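Local coordinates for polyhedrin (Simulium ubiquitum cypovirus, PDB 5A9A), which forms the crystalline lattice of viral polyhedra, the occlusion-body microcrystals that probably protect cypovirus particles outside the insect host, at residues 105-110 with 223-228; 138-143 with 172-177. All blocks are in the same frame, centred on the assembly; numbering follows the deposited sequence.

In the fold
Both contacts are buried, yet they belong to different layers of the subunit. The centre of contact 1 lies about 8 Å from the centre of the chain, where the loop and short strand after helix 211-221 are set against strand 105-111 of the six-stranded antiparallel sheet. Contact 2, its centre about 13 Å from that of the chain, lays the loop before strand 145-146 on strand 170-176 of the four-stranded sheet. Between them the sheets meet, with Ile108 and Ala110 packing on Phe175. The deeper contact relies on one hydroxyl and neutral sulfur and aromatic groups; contact 2, bordered more widely by the third subunit, sets a lysine ammonium over an indole whose NE1 bonds that neighbour.

Contact 1: 105-110 with 223-228; sequences AIMISA and LCYIDS
A serine side chain rather than a strand-to-strand backbone bond joins the segments: Ser109 OG gives its proton to the main-chain oxygen Cys224 O at 2.6 Å, a short bond lying in the carbonyl plane on a lone pair, with a C=O...O angle of 132°. OG stands anti to the backbone N of Ser109 (chi1 173°), where it meets Cys224 O. Cys224 SG lies 3.5 Å from Ser109 OG, and Leu223 CB approaches that OG at 3.7 Å. Asn111 braces the site from the end of the strand, its side chain bonding both Ser109 OG and Cys224 N.

Two residues back along the strand, Met107 reaches Tyr225. Its chain bends at chi3 (-65°) and brings Met107 CE to the edge of the Tyr225 ring, in plane, 3.8 Å from its CE1. Met107 SD lies 5.3 Å from the Tyr225 ring centroid, oblique, in a Met-aromatic contact. The tyrosine OH is bonded to Glu211 of helix 211-221. The edges of strand 105-111 are already paired with strands 34-41 and 157-163, so from this strand it is side chains that reach the loop: a buried carbonyl is satisfied by a hydroxyl, while beside it the contact is a neutral one of Met107 with the Tyr225 ring.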
# COMPACT_ATOMS: atom_id res chain seq x y z
N ALA A 105 -15.22 -1.43 20.01
CA ALA A 105 -15.85 -0.33 19.28
C ALA A 105 -14.83 0.43 18.44
O ALA A 105 -13.63 0.35 18.68
CB ALA A 105 -16.55 0.62 20.25
N ILE A 106 -15.33 1.18 17.46
CA ILE A 106 -14.49 2.03 16.63
C ILE A 106 -15.04 3.46 16.66
O ILE A 106 -16.25 3.67 16.62
CB ILE A 106 -14.48 1.58 15.16
CG1 ILE A 106 -14.41 0.06 15.05
CG2 ILE A 106 -13.31 2.23 14.42
CD1 ILE A 106 -14.63 -0.44 13.63
N MET A 107 -14.14 4.43 16.72
CA MET A 107 -14.52 5.82 16.55
C MET A 107 -13.72 6.40 15.39
O MET A 107 -12.50 6.19 15.29
CB MET A 107 -14.25 6.63 17.82
CG MET A 107 -15.02 6.14 19.03
SD MET A 107 -14.78 7.20 20.47
CE MET A 107 -13.03 6.97 20.77
N ILE A 108 -14.40 7.10 14.49
CA ILE A 108 -13.74 7.69 13.34
C ILE A 108 -13.96 9.20 13.28
O ILE A 108 -15.09 9.67 13.16
CB ILE A 108 -14.21 7.06 12.02
CG1 ILE A 108 -14.00 5.54 12.06
CG2 ILE A 108 -13.46 7.67 10.85
CD1 ILE A 108 -14.41 4.83 10.79
N SER A 109 -12.86 9.94 13.37
CA SER A 109 -12.89 11.38 13.23
C SER A 109 -12.38 11.76 11.85
O SER A 109 -11.19 11.62 11.56
CB SER A 109 -12.01 12.03 14.31
OG SER A 109 -11.88 13.42 14.10
N ALA A 110 -13.29 12.21 10.99
CA ALA A 110 -12.92 12.59 9.63
C ALA A 110 -12.94 14.10 9.48
O ALA A 110 -13.94 14.75 9.79
CB ALA A 110 -13.88 11.95 8.63
N LEU A 223 -8.56 17.62 15.59
CA LEU A 223 -9.43 16.66 14.92
C LEU A 223 -10.69 16.57 15.76
O LEU A 223 -10.61 16.57 16.99
CB LEU A 223 -8.74 15.30 14.86
CG LEU A 223 -7.36 15.32 14.19
CD1 LEU A 223 -6.64 13.99 14.38
CD2 LEU A 223 -7.51 15.64 12.71
N CYS A 224 -11.85 16.51 15.12
CA CYS A 224 -13.10 16.58 15.87
C CYS A 224 -13.27 15.35 16.74
O CYS A 224 -12.86 14.25 16.38
CB CYS A 224 -14.31 16.78 14.96
SG CYS A 224 -14.80 15.35 13.98
N TYR A 225 -13.87 15.54 17.91
CA TYR A 225 -14.06 14.45 18.85
C TYR A 225 -15.30 14.67 19.69
O TYR A 225 -15.54 15.77 20.19
CB TYR A 225 -12.85 14.31 19.77
CG TYR A 225 -12.97 13.14 20.73
CD1 TYR A 225 -12.78 11.84 20.29
CD2 TYR A 225 -13.29 13.34 22.06
CE1 TYR A 225 -12.90 10.77 21.15
CE2 TYR A 225 -13.41 12.28 22.94
CZ TYR A 225 -13.22 10.99 22.47
OH TYR A 225 -13.34 9.93 23.34
N ILE A 226 -16.09 13.61 19.84
CA ILE A 226 -17.24 13.61 20.73
C ILE A 226 -16.96 12.58 21.81
O ILE A 226 -16.72 11.41 21.50
CB ILE A 226 -18.53 13.26 19.97
CG1 ILE A 226 -18.61 14.06 18.66
CG2 ILE A 226 -19.75 13.51 20.84
CD1 ILE A 226 -19.92 13.90 17.92
N ASP A 227 -16.98 12.99 23.07
CA ASP A 227 -16.56 12.11 24.15
C ASP A 227 -17.65 11.12 24.53
O ASP A 227 -18.75 11.14 23.97
CB ASP A 227 -16.09 12.91 25.37
CG ASP A 227 -17.19 13.76 25.98
OD1 ASP A 227 -18.36 13.31 26.03
OD2 ASP A 227 -16.88 14.89 26.42
N SER A 228 -17.34 10.26 25.49
CA SER A 228 -18.24 9.17 25.88
C SER A 228 -19.57 9.67 26.44
O SER A 228 -20.53 8.90 26.54
CB SER A 228 -17.55 8.27 26.91
OG SER A 228 -17.09 9.02 28.02

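Contact 2: 138-143 with 172-177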
# COMPACT_ATOMS: atom_id res chain seq x y z
N ARG A 138 -19.74 -6.69 -3.26
CA ARG A 138 -19.44 -5.56 -4.14
C ARG A 138 -18.46 -4.62 -3.45
O ARG A 138 -18.05 -4.86 -2.30
CB ARG A 138 -20.72 -4.80 -4.50
CG ARG A 138 -21.57 -5.44 -5.59
CD ARG A 138 -22.49 -6.53 -5.05
NE ARG A 138 -23.34 -7.08 -6.10
CZ ARG A 138 -22.99 -8.08 -6.91
NH1 ARG A 138 -21.80 -8.66 -6.79
NH2 ARG A 138 -23.84 -8.52 -7.83
N ALA A 139 -18.07 -3.56 -4.14
CA ALA A 139 -17.21 -2.54 -3.55
C ALA A 139 -17.80 -2.10 -2.22
O ALA A 139 -17.11 -2.07 -1.20
CB ALA A 139 -17.07 -1.35 -4.48
N TRP A 140 -19.09 -1.77 -2.23
CA TRP A 140 -19.80 -1.38 -1.02
C TRP A 140 -21.18 -2.02 -1.00
O TRP A 140 -21.75 -2.31 -2.05
CB TRP A 140 -19.92 0.14 -0.96
CG TRP A 140 -18.61 0.84 -1.15
CD1 TRP A 140 -18.17 1.46 -2.29
CD2 TRP A 140 -17.56 0.98 -0.19
NE1 TRP A 140 -16.91 1.98 -2.09
CE2 TRP A 140 -16.51 1.69 -0.81
CE3 TRP A 140 -17.40 0.56 1.14
CZ2 TRP A 140 -15.32 2.00 -0.15
CZ3 TRP A 140 -16.22 0.87 1.80
CH2 TRP A 140 -15.19 1.58 1.15
N GLY A 141 -21.72 -2.24 0.19
CA GLY A 141 -22.98 -2.94 0.35
C GLY A 141 -24.07 -2.09 0.97
O GLY A 141 -23.86 -0.91 1.27
N PRO A 142 -25.25 -2.69 1.18
CA PRO A 142 -26.43 -2.00 1.72
C PRO A 142 -26.33 -1.64 3.20
O PRO A 142 -27.17 -0.88 3.70
CB PRO A 142 -27.56 -3.01 1.49
CG PRO A 142 -26.89 -4.33 1.43
CD PRO A 142 -25.53 -4.09 0.84
N ARG A 143 -25.33 -2.17 3.90
CA ARG A 143 -25.14 -1.88 5.32
C ARG A 143 -24.00 -0.89 5.53
O ARG A 143 -23.57 -0.65 6.66
CB ARG A 143 -24.86 -3.17 6.09
CG ARG A 143 -26.01 -4.17 6.05
CD ARG A 143 -25.56 -5.57 6.43
NE ARG A 143 -25.87 -5.89 7.82
CZ ARG A 143 -24.98 -5.89 8.81
NH1 ARG A 143 -23.71 -5.57 8.59
NH2 ARG A 143 -25.37 -6.20 10.04
N LYS A 172 -13.34 -1.32 6.12
CA LYS A 172 -12.93 -0.73 4.85
C LYS A 172 -13.54 0.66 4.76
O LYS A 172 -14.70 0.85 5.14
CB LYS A 172 -13.38 -1.60 3.67
CG LYS A 172 -12.69 -1.27 2.35
CD LYS A 172 -13.01 -2.29 1.26
CE LYS A 172 -14.42 -2.12 0.71
NZ LYS A 172 -14.72 -3.06 -0.41
N PHE A 173 -12.78 1.64 4.28
CA PHE A 173 -13.26 3.02 4.28
C PHE A 173 -12.75 3.87 3.11
O PHE A 173 -11.72 3.56 2.50
CB PHE A 173 -12.88 3.71 5.59
CG PHE A 173 -11.43 3.58 5.95
CD1 PHE A 173 -10.51 4.51 5.49
CD2 PHE A 173 -10.99 2.54 6.74
CE1 PHE A 173 -9.17 4.39 5.82
CE2 PHE A 173 -9.65 2.41 7.07
CZ PHE A 173 -8.74 3.34 6.61
N LYS A 174 -13.48 4.94 2.83
CA LYS A 174 -13.13 5.88 1.76
C LYS A 174 -13.58 7.28 2.14
O LYS A 174 -14.77 7.51 2.38
CB LYS A 174 -13.79 5.46 0.45
CG LYS A 174 -13.35 6.30 -0.75
CD LYS A 174 -14.53 6.78 -1.58
CE LYS A 174 -15.26 5.63 -2.26
NZ LYS A 174 -16.08 6.12 -3.41
N PHE A 175 -12.64 8.22 2.20
CA PHE A 175 -12.95 9.62 2.48
C PHE A 175 -12.35 10.50 1.39
O PHE A 175 -11.19 10.89 1.49
CB PHE A 175 -12.41 10.03 3.85
CG PHE A 175 -12.93 9.20 4.99
CD1 PHE A 175 -14.12 9.51 5.61
CD2 PHE A 175 -12.21 8.10 5.44
CE1 PHE A 175 -14.60 8.74 6.65
CE2 PHE A 175 -12.68 7.33 6.48
CZ PHE A 175 -13.88 7.65 7.09
N PRO A 176 -13.14 10.82 0.36
CA PRO A 176 -12.63 11.56 -0.81
C PRO A 176 -12.81 13.07 -0.70
O PRO A 176 -13.76 13.55 -0.08
CB PRO A 176 -13.48 11.00 -1.95
CG PRO A 176 -14.81 10.72 -1.30
CD PRO A 176 -14.53 10.39 0.16
N SER A 177 -11.90 13.82 -1.32
CA SER A 177 -11.95 15.28 -1.31
C SER A 177 -13.13 15.79 -2.13
O SER A 177 -13.58 15.13 -3.07
CB SER A 177 -10.67 15.87 -1.90
OG SER A 177 -9.51 15.24 -1.38
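Lys172 reaches both Ala139 and Trp140, and its hydrogen bond comes first: Lys172 NZ donates to Ala139 O at 2.7 Å, in the carbonyl plane on a lone pair, with a C=O...N angle of 137°. The bend at chi3 (75°) turns CE out of the extended run of the chain, over the indole.

The ring contacts use the same lysine. Lys172 CE sits 3.6 Å above the plane of Trp140, offset toward the rim, and makes a CH-pi contact 3.9 Å from the centroid of the six-membered ring. Lys172 NZ stands 4.7 Å from the Trp140 six-membered ring centroid and only 9° off the normal, a cation-pi geometry over the face. The ammonium is thus probably stabilised by both the carbonyl oxygen and the pi cloud.

Lys172 and Lys174 both project from strand 170-176 of the four-stranded antiparallel sheet toward the loop that joins strands 120-124 and 145-146, and the indole end is received between them.

Van der Waals contact with the strand follows: Trp140 CZ2 touches Lys174 CB at 3.8 Å, an oblique approach, while CH2 of Trp140 meets the backbone at Phe173 C, 3.9 Å away.

Further polar bonds reach the third subunit of the assembly. Asn197 OD1 of that subunit accepts from Trp140 NE1, and weakly from Lys174 NZ; Gly26 O of the same subunit takes Arg138 NH2.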